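Local coordinates for protein HhaI Restriction Endonuclease (Haemophilus parahaemolyticus, PDB 6UKF) that recognises and binds its cognate GCGC sequence in double-stranded DNA and, as a restriction endonuclease, probably cleaves both strands with the help of divalent metal ions, at residues 150-155 with 230-235; 86-91 with 105-110; 79-84 with 113-118; 48-53 with 234-239. All blocks are in the same frame, centred on the assembly; numbering follows the deposited sequence.

Contact 1: residues 150-155 with 230-235; sequences VSCTYR and VIFSIS. With CA (calcium ion), chain R; EDO (1,2-ethanediol), chain F; nucleotides of chain C.
Cys152 drops its thiol into the hollow between Val230 and Phe232 of the facing strand: SG lies 3.3 Å from Val230 CG1, a tight fit, and 3.7 Å from Phe232 CE2. With SG anti to the backbone N (chi1 177°), the small, polarisable sulfur comes at the Phe232 ring obliquely, 36° off the ring normal, in a sulfur-aromatic contact. Val150 and Ile234 stand side by side, CG2 of Val150 being 4.0 Å from CG2 of Ile234. At the other end Tyr154 crosses Val230 at about a right angle, its CD1 3.9 Å from Val230 CG2, while its OH bonds to Leu59 O. Phe113, Ile85 and Met89, from helices 110-123 and 80-91, pack onto this apolar face. The segments are antiparallel neighbours in a sheet, and each of the hydrogen-bonded pairs, Ser151 with Ser233 and Thr153 with Ile231, exchanges two backbone bonds. On the opposite face Ile231 is the bump, its CG2 lying 3.7 Å from Thr153 O. The Arg155 chain, extended from CG to NE, crosses Ile231 obliquely to reach the DNA. Its NH1 donates almost straight (178°) to N7 of DG5 of chain C over 3.1 Å, and NH2 donates to O6 at 2.8 Å, the two-pronged grip on a guanine edge that arginine's parallel N-H bonds suit. C4 of DT4 of chain C lies over the centre of the guanidinium face. Farther along the same face, Ser151 OG binds the calcium ion at 2.8 Å, in a site that also includes Thr153.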
# COMPACT_ATOMS: atom_id res chain seq x y z
N VAL A 150 12.09 8.45 6.61
CA VAL A 150 10.77 8.70 6.05
C VAL A 150 10.80 9.96 5.20
O VAL A 150 11.44 10.96 5.57
CB VAL A 150 9.70 8.84 7.16
CG1 VAL A 150 8.31 8.98 6.54
CG2 VAL A 150 9.76 7.66 8.11
N SER A 151 10.12 9.92 4.06
CA SER A 151 9.85 11.09 3.25
C SER A 151 8.38 11.07 2.84
O SER A 151 7.68 10.07 2.99
CB SER A 151 10.76 11.17 2.02
OG SER A 151 10.47 10.13 1.11
N CYS A 152 7.93 12.20 2.31
CA CYS A 152 6.51 12.41 2.03
C CYS A 152 6.38 13.19 0.74
O CYS A 152 7.05 14.20 0.55
CB CYS A 152 5.87 13.17 3.19
SG CYS A 152 4.14 13.58 2.96
N THR A 153 5.52 12.71 -0.16
CA THR A 153 5.28 13.39 -1.42
C THR A 153 3.79 13.43 -1.71
O THR A 153 3.00 12.66 -1.17
CB THR A 153 6.04 12.72 -2.58
OG1 THR A 153 6.12 13.63 -3.69
CG2 THR A 153 5.33 11.44 -3.03
N TYR A 154 3.42 14.38 -2.56
CA TYR A 154 2.06 14.53 -3.06
C TYR A 154 2.10 14.20 -4.55
O TYR A 154 2.77 14.90 -5.32
CB TYR A 154 1.57 15.96 -2.84
CG TYR A 154 0.13 16.22 -3.23
CD1 TYR A 154 -0.91 15.45 -2.73
CD2 TYR A 154 -0.19 17.28 -4.08
CE1 TYR A 154 -2.23 15.72 -3.08
CE2 TYR A 154 -1.49 17.55 -4.43
CZ TYR A 154 -2.51 16.77 -3.93
OH TYR A 154 -3.81 17.07 -4.29
N ARG A 155 1.43 13.12 -4.95
CA ARG A 155 1.50 12.68 -6.33
C ARG A 155 0.18 12.07 -6.77
O ARG A 155 -0.56 11.50 -5.96
CB ARG A 155 2.63 11.66 -6.56
CG ARG A 155 2.44 10.29 -5.90
CD ARG A 155 3.65 9.41 -6.20
NE ARG A 155 3.64 8.12 -5.53
CZ ARG A 155 3.18 6.99 -6.06
NH1 ARG A 155 2.67 6.97 -7.29
NH2 ARG A 155 3.24 5.86 -5.36
N VAL A 230 -1.22 12.46 -0.66
CA VAL A 230 -0.04 12.47 0.18
C VAL A 230 0.30 11.02 0.49
O VAL A 230 -0.58 10.24 0.87
CB VAL A 230 -0.32 13.27 1.46
CG1 VAL A 230 0.86 13.18 2.41
CG2 VAL A 230 -0.63 14.72 1.11
N ILE A 231 1.55 10.64 0.30
CA ILE A 231 1.95 9.24 0.45
C ILE A 231 3.37 9.19 1.00
O ILE A 231 4.23 9.98 0.61
CB ILE A 231 1.75 8.47 -0.87
CG1 ILE A 231 2.14 7.00 -0.69
CG2 ILE A 231 2.53 9.12 -2.01
CD1 ILE A 231 1.54 6.10 -1.75
N PHE A 232 3.59 8.26 1.92
CA PHE A 232 4.84 8.18 2.66
C PHE A 232 5.72 7.07 2.12
O PHE A 232 5.24 5.98 1.80
CB PHE A 232 4.54 7.96 4.14
CG PHE A 232 3.73 9.06 4.74
CD1 PHE A 232 2.35 8.99 4.78
CD2 PHE A 232 4.35 10.21 5.22
CE1 PHE A 232 1.60 10.03 5.30
CE2 PHE A 232 3.60 11.24 5.75
CZ PHE A 232 2.23 11.15 5.79
N SER A 233 7.01 7.36 2.01
CA SER A 233 8.01 6.38 1.62
C SER A 233 8.98 6.19 2.77
O SER A 233 9.31 7.14 3.49
CB SER A 233 8.77 6.84 0.37
OG SER A 233 7.92 6.82 -0.76
N ILE A 234 9.43 4.95 2.95
CA ILE A 234 10.33 4.62 4.04
C ILE A 234 11.50 3.82 3.49
O ILE A 234 11.37 3.06 2.54
CB ILE A 234 9.61 3.86 5.19
CG1 ILE A 234 9.12 2.48 4.73
CG2 ILE A 234 8.46 4.70 5.71
CD1 ILE A 234 8.47 1.67 5.84
N SER A 235 12.67 4.03 4.10
CA SER A 235 13.88 3.32 3.74
C SER A 235 14.57 2.87 5.02
O SER A 235 14.85 3.69 5.90
CB SER A 235 14.82 4.22 2.93
OG SER A 235 15.94 3.49 2.46
CA CA R . 8.92 10.66 -1.20
C1 EDO F . 12.57 7.21 1.83
O1 EDO F . 12.25 8.20 0.84
C2 EDO F . 13.01 7.89 3.12
O2 EDO F . 14.14 8.73 2.88
P DT C 4 6.40 9.57 -14.49
OP1 DT C 4 6.23 9.58 -15.96
OP2 DT C 4 6.06 10.77 -13.69
O5' DT C 4 5.59 8.33 -13.91
C5' DT C 4 5.81 7.06 -14.47
C4' DT C 4 5.04 6.01 -13.72
O4' DT C 4 5.66 5.75 -12.47
C3' DT C 4 3.59 6.38 -13.40
O3' DT C 4 2.75 5.79 -14.41
C2' DT C 4 3.35 5.84 -11.98
C1' DT C 4 4.70 5.24 -11.57
N1 DT C 4 5.19 5.58 -10.21
C2 DT C 4 5.34 4.57 -9.29
O2 DT C 4 5.04 3.41 -9.51
N3 DT C 4 5.83 4.97 -8.08
C4 DT C 4 6.20 6.25 -7.71
O4 DT C 4 6.63 6.51 -6.59
C5 DT C 4 6.04 7.26 -8.73
C7 DT C 4 6.41 8.67 -8.45
C6 DT C 4 5.56 6.88 -9.92
P DG C 5 1.16 5.93 -14.40
OP1 DG C 5 0.73 5.86 -15.81
OP2 DG C 5 0.74 7.08 -13.57
O5' DG C 5 0.69 4.57 -13.71
C5' DG C 5 1.08 3.33 -14.26
C4' DG C 5 0.51 2.22 -13.43
O4' DG C 5 1.20 2.18 -12.15
C3' DG C 5 -0.97 2.41 -13.10
O3' DG C 5 -1.64 1.18 -13.06
C2' DG C 5 -0.90 3.06 -11.71
C1' DG C 5 0.24 2.25 -11.12
N9 DG C 5 0.83 2.80 -9.92
C8 DG C 5 1.18 4.10 -9.66
N7 DG C 5 1.67 4.27 -8.46
C5 DG C 5 1.63 2.99 -7.89
C6 DG C 5 2.02 2.54 -6.61
O6 DG C 5 2.50 3.20 -5.67
N1 DG C 5 1.81 1.17 -6.46
C2 DG C 5 1.28 0.35 -7.42
N2 DG C 5 1.15 -0.94 -7.08
N3 DG C 5 0.91 0.76 -8.62
C4 DG C 5 1.11 2.09 -8.78

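Contact 2: residues 86-91 with 105-110; sequences MQFMSE and IIPLPE
Phe88 leans from its helix across Ile106, Pro107 and Leu108, each of which touches a different part of the ring. Its CG is anti to the backbone N (chi1 177°), continuing from a CB that already points toward the facing loop. The far end of the ring meets proline: CZ is 3.6 Å from Pro107 CG, and CE1 is equally close to Pro107 CD, the two side chains crossing at about a right angle. Nearer the helix, Phe88 CD2 lies 3.8 Å from CD2 of Leu108, whose other methyl, CD1, rests 3.9 Å from Phe88 CB. On the same side of the ring, Phe88 CD1 meets Ile106 CG2 at 4.0 Å. The loop bends here in an inverse gamma turn centred on Pro107, closed by a weak bond from Leu108 N to Ile106 O. Proline suits the centre because its ring already fixes phi, and the sharp bend lets three successive residues face one aromatic ring. Met89 adds a second point of contact. Its unbranched chain runs extended to SD (chi2 175°), which lies 3.9 Å from Ile106 CD1, and the bend beyond turns CE. Flexible methionine fits well at this junction, where it also packs on Tyr154 and Leu59 of the neighbouring sheet. Tyr96, from the short helix 93-96, touches Phe88, Met89, Ile106 and Pro107.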
# COMPACT_ATOMS: atom_id res chain seq x y z
N MET A 86 -1.46 19.36 5.56
CA MET A 86 -2.43 20.12 4.78
C MET A 86 -2.18 21.62 4.90
O MET A 86 -2.28 22.35 3.91
CB MET A 86 -3.84 19.80 5.27
CG MET A 86 -4.29 18.40 4.93
SD MET A 86 -5.90 18.00 5.64
CE MET A 86 -6.94 19.27 4.91
N GLN A 87 -1.86 22.09 6.11
CA GLN A 87 -1.60 23.51 6.30
C GLN A 87 -0.39 23.94 5.48
O GLN A 87 -0.43 24.98 4.81
CB GLN A 87 -1.38 23.78 7.78
CG GLN A 87 -0.90 25.18 8.10
CD GLN A 87 -0.78 25.42 9.58
OE1 GLN A 87 -1.64 25.00 10.36
NE2 GLN A 87 0.28 26.10 9.98
N PHE A 88 0.69 23.16 5.52
CA PHE A 88 1.87 23.52 4.75
C PHE A 88 1.55 23.58 3.26
O PHE A 88 1.92 24.54 2.57
CB PHE A 88 3.01 22.54 5.00
CG PHE A 88 4.22 22.83 4.18
CD1 PHE A 88 4.38 22.28 2.92
CD2 PHE A 88 5.19 23.71 4.64
CE1 PHE A 88 5.48 22.57 2.15
CE2 PHE A 88 6.30 24.00 3.88
CZ PHE A 88 6.45 23.43 2.63
N MET A 89 0.86 22.56 2.75
CA MET A 89 0.54 22.54 1.32
C MET A 89 -0.39 23.69 0.95
O MET A 89 -0.24 24.29 -0.12
CB MET A 89 -0.09 21.20 0.96
CG MET A 89 0.89 20.04 1.03
SD MET A 89 0.11 18.45 0.73
CE MET A 89 -0.54 18.69 -0.93
N SER A 90 -1.36 24.00 1.82
CA SER A 90 -2.30 25.07 1.52
C SER A 90 -1.62 26.43 1.56
O SER A 90 -1.89 27.29 0.71
CB SER A 90 -3.47 25.01 2.51
OG SER A 90 -4.21 23.82 2.33
N GLU A 91 -0.74 26.66 2.54
CA GLU A 91 0.01 27.91 2.58
C GLU A 91 0.97 28.03 1.41
O GLU A 91 1.41 29.14 1.09
CB GLU A 91 0.74 28.03 3.92
CG GLU A 91 -0.21 28.06 5.12
CD GLU A 91 0.49 28.30 6.46
OE1 GLU A 91 -0.11 28.88 7.30
OE2 GLU A 91 1.72 27.83 6.65
N ILE A 105 7.80 16.66 -3.33
CA ILE A 105 8.13 16.32 -1.96
C ILE A 105 7.64 17.42 -1.03
O ILE A 105 7.52 18.60 -1.41
CB ILE A 105 9.65 16.11 -1.86
CG1 ILE A 105 10.03 15.41 -0.55
CG2 ILE A 105 10.38 17.44 -2.00
CD1 ILE A 105 11.33 14.65 -0.65
N ILE A 106 7.35 17.04 0.21
CA ILE A 106 6.87 17.94 1.24
C ILE A 106 7.99 18.11 2.27
O ILE A 106 8.32 17.15 2.98
CB ILE A 106 5.58 17.42 1.88
CG1 ILE A 106 4.46 17.38 0.83
CG2 ILE A 106 5.17 18.31 3.05
CD1 ILE A 106 3.36 16.39 1.12
N PRO A 107 8.61 19.31 2.37
CA PRO A 107 9.79 19.51 3.22
C PRO A 107 9.46 19.87 4.67
O PRO A 107 10.03 20.81 5.24
CB PRO A 107 10.51 20.66 2.51
CG PRO A 107 9.38 21.50 2.00
CD PRO A 107 8.33 20.51 1.55
N LEU A 108 8.56 19.12 5.27
CA LEU A 108 8.31 19.30 6.69
C LEU A 108 9.27 18.43 7.50
O LEU A 108 9.89 17.51 6.96
CB LEU A 108 6.87 18.93 7.03
CG LEU A 108 5.83 19.97 6.64
CD1 LEU A 108 4.43 19.40 6.80
CD2 LEU A 108 5.99 21.24 7.46
N PRO A 109 9.41 18.71 8.80
CA PRO A 109 10.28 17.87 9.62
C PRO A 109 9.88 16.40 9.54
O PRO A 109 8.70 16.06 9.55
CB PRO A 109 10.08 18.43 11.03
CG PRO A 109 9.71 19.85 10.81
CD PRO A 109 8.85 19.84 9.56
N GLU A 110 10.89 15.53 9.46
CA GLU A 110 10.64 14.10 9.34
C GLU A 110 9.75 13.61 10.47
O GLU A 110 8.95 12.69 10.28
CB GLU A 110 11.97 13.36 9.34
CG GLU A 110 11.88 11.89 9.03
CD GLU A 110 13.23 11.22 9.04
OE1 GLU A 110 14.21 11.86 9.47
OE2 GLU A 110 13.31 10.05 8.61

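Contact 3: residues 79-84 with 113-118; sequences NPYTQK and FVNWIK
Tyr81 lays its ring against the helix of Asn115 and Trp116 at the point where helix 80-91 begins, a start marked by a capping box of Asn79 and Thr82. The two helices run roughly antiparallel, their short axes 141° apart and 8.8 Å from each other at closest approach. Asn115 CB sits over the centre of the Tyr81 ring, 3.4 Å from the centroid and only 8° off the normal, a CH-pi contact in which the slim methylene allows close approach. The amide of Asn115 stays on the same side of the ring, its ND2 3.7 Å from Tyr81 CE1. Tyrosine suits this partly exposed place: its flat face receives Asn115 CB, and a ring hydroxyl is well placed where burial is incomplete. At the base of the ring, Tyr81 CB touches Trp116 CB at 3.9 Å. Trp116 CG is anti to the backbone N; the indole beyond it stacks with Phe232 of the sheet and with Tyr120. Its pyrrole side turns toward the capping box: Asn79 ND2 lies 3.4 Å from Trp116 CD1, the amide tilted 53° from the indole plane. Asn79 OD1, 2.9 Å from Thr82 N, takes this backbone hydrogen from above its carbonyl plane, and Asn79 N donates back to Thr82 OG1. One water finishes the junction in the indole plane, accepting from Trp116 NE1 at 3.0 Å and hydrogen-bonding Thr82 OG1 at 2.7 Å.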
# COMPACT_ATOMS: atom_id res chain seq x y z
N ASN A 79 -5.69 13.67 11.70
CA ASN A 79 -4.98 13.84 12.95
C ASN A 79 -4.11 15.09 12.88
O ASN A 79 -4.00 15.72 11.82
CB ASN A 79 -4.15 12.59 13.28
CG ASN A 79 -3.02 12.34 12.29
OD1 ASN A 79 -2.15 13.19 12.10
ND2 ASN A 79 -3.01 11.16 11.69
N PRO A 80 -3.50 15.50 13.99
CA PRO A 80 -2.76 16.77 13.98
C PRO A 80 -1.64 16.82 12.95
O PRO A 80 -1.31 17.90 12.45
CB PRO A 80 -2.22 16.88 15.41
CG PRO A 80 -3.17 16.08 16.22
CD PRO A 80 -3.58 14.93 15.35
N TYR A 81 -1.06 15.67 12.61
CA TYR A 81 0.02 15.63 11.63
C TYR A 81 -0.52 15.72 10.22
O TYR A 81 0.07 16.38 9.36
CB TYR A 81 0.88 14.40 11.90
CG TYR A 81 1.13 14.28 13.38
CD1 TYR A 81 2.01 15.15 14.02
CD2 TYR A 81 0.44 13.37 14.16
CE1 TYR A 81 2.22 15.08 15.39
CE2 TYR A 81 0.64 13.29 15.53
CZ TYR A 81 1.53 14.15 16.13
OH TYR A 81 1.74 14.08 17.49
N THR A 82 -1.67 15.09 9.96
CA THR A 82 -2.41 15.38 8.74
C THR A 82 -2.61 16.88 8.59
O THR A 82 -2.39 17.45 7.51
CB THR A 82 -3.78 14.70 8.78
OG1 THR A 82 -3.67 13.36 9.28
CG2 THR A 82 -4.41 14.69 7.39
N GLN A 83 -3.04 17.54 9.67
CA GLN A 83 -3.35 18.96 9.61
C GLN A 83 -2.11 19.79 9.31
O GLN A 83 -2.17 20.75 8.54
CB GLN A 83 -4.02 19.40 10.91
CG GLN A 83 -5.52 19.13 10.91
CD GLN A 83 -6.12 19.03 12.30
OE1 GLN A 83 -5.42 19.13 13.31
NE2 GLN A 83 -7.42 18.83 12.36
N LYS A 84 -0.97 19.42 9.90
CA LYS A 84 0.27 20.15 9.61
C LYS A 84 0.63 20.03 8.14
O LYS A 84 1.06 21.01 7.51
CB LYS A 84 1.41 19.62 10.48
CG LYS A 84 1.25 19.87 11.97
CD LYS A 84 2.40 19.24 12.75
CE LYS A 84 2.09 19.14 14.23
NZ LYS A 84 1.68 20.43 14.83
N PHE A 113 6.06 13.31 9.77
CA PHE A 113 5.67 12.14 9.00
C PHE A 113 5.73 10.89 9.86
O PHE A 113 4.84 10.03 9.78
CB PHE A 113 6.59 12.01 7.79
CG PHE A 113 6.70 13.26 6.98
CD1 PHE A 113 5.59 14.07 6.75
CD2 PHE A 113 7.91 13.65 6.44
CE1 PHE A 113 5.70 15.22 6.00
CE2 PHE A 113 8.02 14.80 5.69
CZ PHE A 113 6.92 15.59 5.47
N VAL A 114 6.77 10.76 10.68
CA VAL A 114 6.84 9.64 11.61
C VAL A 114 5.63 9.64 12.53
O VAL A 114 5.04 8.59 12.81
CB VAL A 114 8.16 9.68 12.41
CG1 VAL A 114 8.12 8.67 13.55
CG2 VAL A 114 9.34 9.43 11.49
N ASN A 115 5.25 10.82 13.03
CA ASN A 115 4.10 10.89 13.93
C ASN A 115 2.80 10.56 13.21
O ASN A 115 1.92 9.92 13.80
CB ASN A 115 4.05 12.26 14.61
CG ASN A 115 5.08 12.40 15.71
OD1 ASN A 115 5.46 11.41 16.34
ND2 ASN A 115 5.53 13.62 15.95
N TRP A 116 2.66 10.97 11.95
CA TRP A 116 1.49 10.53 11.19
C TRP A 116 1.45 9.01 11.11
O TRP A 116 0.42 8.38 11.35
CB TRP A 116 1.48 11.14 9.78
CG TRP A 116 0.22 10.79 9.05
CD1 TRP A 116 -0.92 11.53 8.98
CD2 TRP A 116 -0.05 9.58 8.32
NE1 TRP A 116 -1.87 10.88 8.25
CE2 TRP A 116 -1.36 9.68 7.83
CE3 TRP A 116 0.70 8.44 8.02
CZ2 TRP A 116 -1.94 8.67 7.06
CZ3 TRP A 116 0.12 7.44 7.26
CH2 TRP A 116 -1.19 7.56 6.79
N ILE A 117 2.59 8.41 10.77
CA ILE A 117 2.68 6.95 10.65
C ILE A 117 2.31 6.28 11.97
O ILE A 117 1.54 5.32 12.00
CB ILE A 117 4.09 6.56 10.17
CG1 ILE A 117 4.25 6.91 8.68
CG2 ILE A 117 4.37 5.08 10.41
CD1 ILE A 117 5.67 6.78 8.16
N LYS A 118 2.84 6.80 13.08
CA LYS A 118 2.52 6.21 14.37
C LYS A 118 1.03 6.30 14.66
O LYS A 118 0.41 5.31 15.08
CB LYS A 118 3.33 6.89 15.47
CG LYS A 118 4.80 6.54 15.44
CD LYS A 118 5.59 7.29 16.48
CE LYS A 118 7.05 6.85 16.50
NZ LYS A 118 7.86 7.63 17.47
O HOH W 1 -4.83 11.32 7.97

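Contact 4: residues 48-53 with 234-239; sequences KMPHSQ and ISLKNN. With EDO (1,2-ethanediol), chain E; EDO (1,2-ethanediol), chain G; PO4 (phosphate ion), chain Q; nucleotides of chain B.
Ile234 places CG1 between its backbone N and carbonyl carbon (chi1 66°), and in Lys48 the bend at chi2 (-72°) turns CD back to 4.0 Å from Ile234 CD1, which CG also approaches. The side chains cross at about a right angle, the lysine's aliphatic part serving as an apolar surface while its ammonium continues beyond. That NZ is held by Gln53 O at 2.8 Å and donates to OP2 of DA10 of chain B, also at 2.8 Å. Between the segments the backbones pair antiparallel. Ser52 exchanges two bonds with Ile234, and Pro50 O accepts from Leu236 N at 2.8 Å while Ser235 CA approaches the same oxygen. Proline, with no N-H of its own to give, suits the turn into the strand and still offers this carbonyl; its CB packs 4.0 Å from Leu236 CB. Met49 N reaches OP1 of DA10 of chain B, 3.1 Å away in a nearly straight bond (167°). Gln53 bonds through NE2 to a guanine base and through OE1 to Arg155. Here the antiparallel sheet meets a DNA phosphate, and Lys48, two positions after Glu46, is consistent with the (D/E)XK signature of the PD-(D/E)XK nuclease fold.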
# COMPACT_ATOMS: atom_id res chain seq x y z
N LYS A 48 7.32 -4.90 6.21
CA LYS A 48 7.78 -3.89 5.27
C LYS A 48 9.13 -4.31 4.72
O LYS A 48 10.03 -4.67 5.49
CB LYS A 48 7.92 -2.52 5.94
CG LYS A 48 6.60 -1.84 6.24
CD LYS A 48 5.94 -1.35 4.97
CE LYS A 48 4.46 -1.10 5.17
NZ LYS A 48 3.76 -0.82 3.88
N MET A 49 9.27 -4.26 3.40
CA MET A 49 10.58 -4.43 2.80
C MET A 49 11.43 -3.20 3.09
O MET A 49 10.92 -2.16 3.50
CB MET A 49 10.44 -4.64 1.30
CG MET A 49 9.65 -5.89 0.94
SD MET A 49 9.86 -6.41 -0.77
CE MET A 49 11.50 -7.13 -0.70
N PRO A 50 12.75 -3.31 2.91
CA PRO A 50 13.62 -2.17 3.21
C PRO A 50 13.24 -0.88 2.50
O PRO A 50 13.44 0.20 3.07
CB PRO A 50 15.01 -2.67 2.80
CG PRO A 50 14.93 -4.15 3.02
CD PRO A 50 13.52 -4.54 2.65
N HIS A 51 12.70 -0.95 1.29
CA HIS A 51 12.23 0.22 0.55
C HIS A 51 10.75 0.01 0.27
O HIS A 51 10.39 -0.80 -0.59
CB HIS A 51 13.02 0.41 -0.74
CG HIS A 51 14.49 0.54 -0.52
ND1 HIS A 51 15.09 1.72 -0.13
CD2 HIS A 51 15.49 -0.37 -0.61
CE1 HIS A 51 16.39 1.53 -0.01
NE2 HIS A 51 16.66 0.27 -0.29
N SER A 52 9.90 0.73 0.99
CA SER A 52 8.47 0.53 0.96
C SER A 52 7.77 1.88 1.01
O SER A 52 8.39 2.92 1.25
CB SER A 52 7.99 -0.29 2.16
OG SER A 52 8.60 -1.57 2.19
N GLN A 53 6.46 1.85 0.81
CA GLN A 53 5.59 2.97 1.12
C GLN A 53 4.83 2.63 2.39
O GLN A 53 4.91 1.51 2.90
CB GLN A 53 4.70 3.30 -0.08
CG GLN A 53 5.55 3.76 -1.27
CD GLN A 53 4.75 4.01 -2.53
OE1 GLN A 53 4.51 5.16 -2.90
NE2 GLN A 53 4.35 2.93 -3.20
N ILE A 234 9.43 4.95 2.95
CA ILE A 234 10.33 4.62 4.04
C ILE A 234 11.50 3.82 3.49
O ILE A 234 11.37 3.06 2.54
CB ILE A 234 9.61 3.86 5.19
CG1 ILE A 234 9.12 2.48 4.73
CG2 ILE A 234 8.46 4.70 5.71
CD1 ILE A 234 8.47 1.67 5.84
N SER A 235 12.67 4.03 4.10
CA SER A 235 13.88 3.32 3.74
C SER A 235 14.57 2.87 5.02
O SER A 235 14.85 3.69 5.90
CB SER A 235 14.82 4.22 2.93
OG SER A 235 15.94 3.49 2.46
N LEU A 236 14.83 1.57 5.13
CA LEU A 236 15.44 1.01 6.32
C LEU A 236 16.81 1.64 6.55
O LEU A 236 17.62 1.76 5.62
CB LEU A 236 15.56 -0.50 6.17
CG LEU A 236 15.97 -1.31 7.41
CD1 LEU A 236 14.98 -1.14 8.54
CD2 LEU A 236 16.09 -2.78 7.04
N LYS A 237 17.07 2.06 7.79
CA LYS A 237 18.34 2.68 8.13
C LYS A 237 19.47 1.66 8.09
O LYS A 237 19.30 0.48 8.39
CB LYS A 237 18.27 3.28 9.53
CG LYS A 237 17.39 4.51 9.62
CD LYS A 237 17.32 5.03 11.04
CE LYS A 237 16.75 6.44 11.08
NZ LYS A 237 16.82 7.01 12.45
N ASN A 238 20.66 2.15 7.72
CA ASN A 238 21.88 1.36 7.74
C ASN A 238 22.56 1.34 9.10
O ASN A 238 23.52 0.57 9.28
CB ASN A 238 22.88 1.92 6.72
CG ASN A 238 22.43 1.75 5.28
OD1 ASN A 238 22.40 2.70 4.51
ND2 ASN A 238 22.08 0.52 4.90
N ASN A 239 22.11 2.15 10.06
CA ASN A 239 22.83 2.38 11.32
C ASN A 239 21.90 2.22 12.52
O ASN A 239 21.85 3.07 13.42
CB ASN A 239 23.46 3.77 11.33
CG ASN A 239 22.44 4.87 11.29
OD1 ASN A 239 21.26 4.62 11.01
ND2 ASN A 239 22.87 6.09 11.53
C1 EDO E . 12.93 -3.35 -3.07
O1 EDO E . 13.40 -2.03 -3.37
C2 EDO E . 12.19 -3.35 -1.74
O2 EDO E . 13.11 -3.16 -0.66
C1 EDO G . 21.25 5.29 6.07
O1 EDO G . 22.04 6.37 5.65
C2 EDO G . 20.29 5.49 7.17
O2 EDO G . 20.87 6.19 8.23
P PO4 Q . 18.16 7.13 15.70
O1 PO4 Q . 18.88 6.83 14.41
O2 PO4 Q . 18.92 8.20 16.45
O3 PO4 Q . 16.76 7.61 15.40
O4 PO4 Q . 18.09 5.88 16.55
P DA B 10 5.79 -3.24 1.05
OP1 DA B 10 6.70 -4.22 1.68
OP2 DA B 10 5.03 -2.29 1.89
O5' DA B 10 6.58 -2.33 -0.00
C5' DA B 10 7.66 -2.87 -0.74
C4' DA B 10 7.24 -3.14 -2.16
O4' DA B 10 6.76 -1.92 -2.79
C3' DA B 10 8.35 -3.66 -3.07
O3' DA B 10 7.79 -4.63 -3.95
C2' DA B 10 8.84 -2.40 -3.78
C1' DA B 10 7.56 -1.59 -3.91
N9 DA B 10 7.75 -0.15 -3.92
C8 DA B 10 8.49 0.59 -3.05
N7 DA B 10 8.45 1.88 -3.28
C5 DA B 10 7.59 1.99 -4.37
C6 DA B 10 7.13 3.10 -5.10
N6 DA B 10 7.49 4.36 -4.82
N1 DA B 10 6.29 2.87 -6.13
C2 DA B 10 5.94 1.61 -6.40
N3 DA B 10 6.31 0.49 -5.78
C4 DA B 10 7.15 0.75 -4.77

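From the N terminus, residues 48-53 open the longest loop, which closes only when 234-239 return in contact 4. Within it, helix 80-91 starts contact 3, which closes at 113-118 on helix 110-123, and contact 2 (86-91 with 105-110) nests inside the loop that contact 3 closes. Contact 1 follows in series, from 150-155 to 230-235, and ends on strand 228-236, as contact 4 does, sharing Ile234 and Ser235. Strand 228-236 thus lies between strands 51-62 and 148-156. The helical layer rests on this sheet through Phe113 of helix 110-123 against Phe232 and through helix 80-91 against strand 148-156, while strands 51-62 and 148-156 join contacts 4 and 1 on the DNA side.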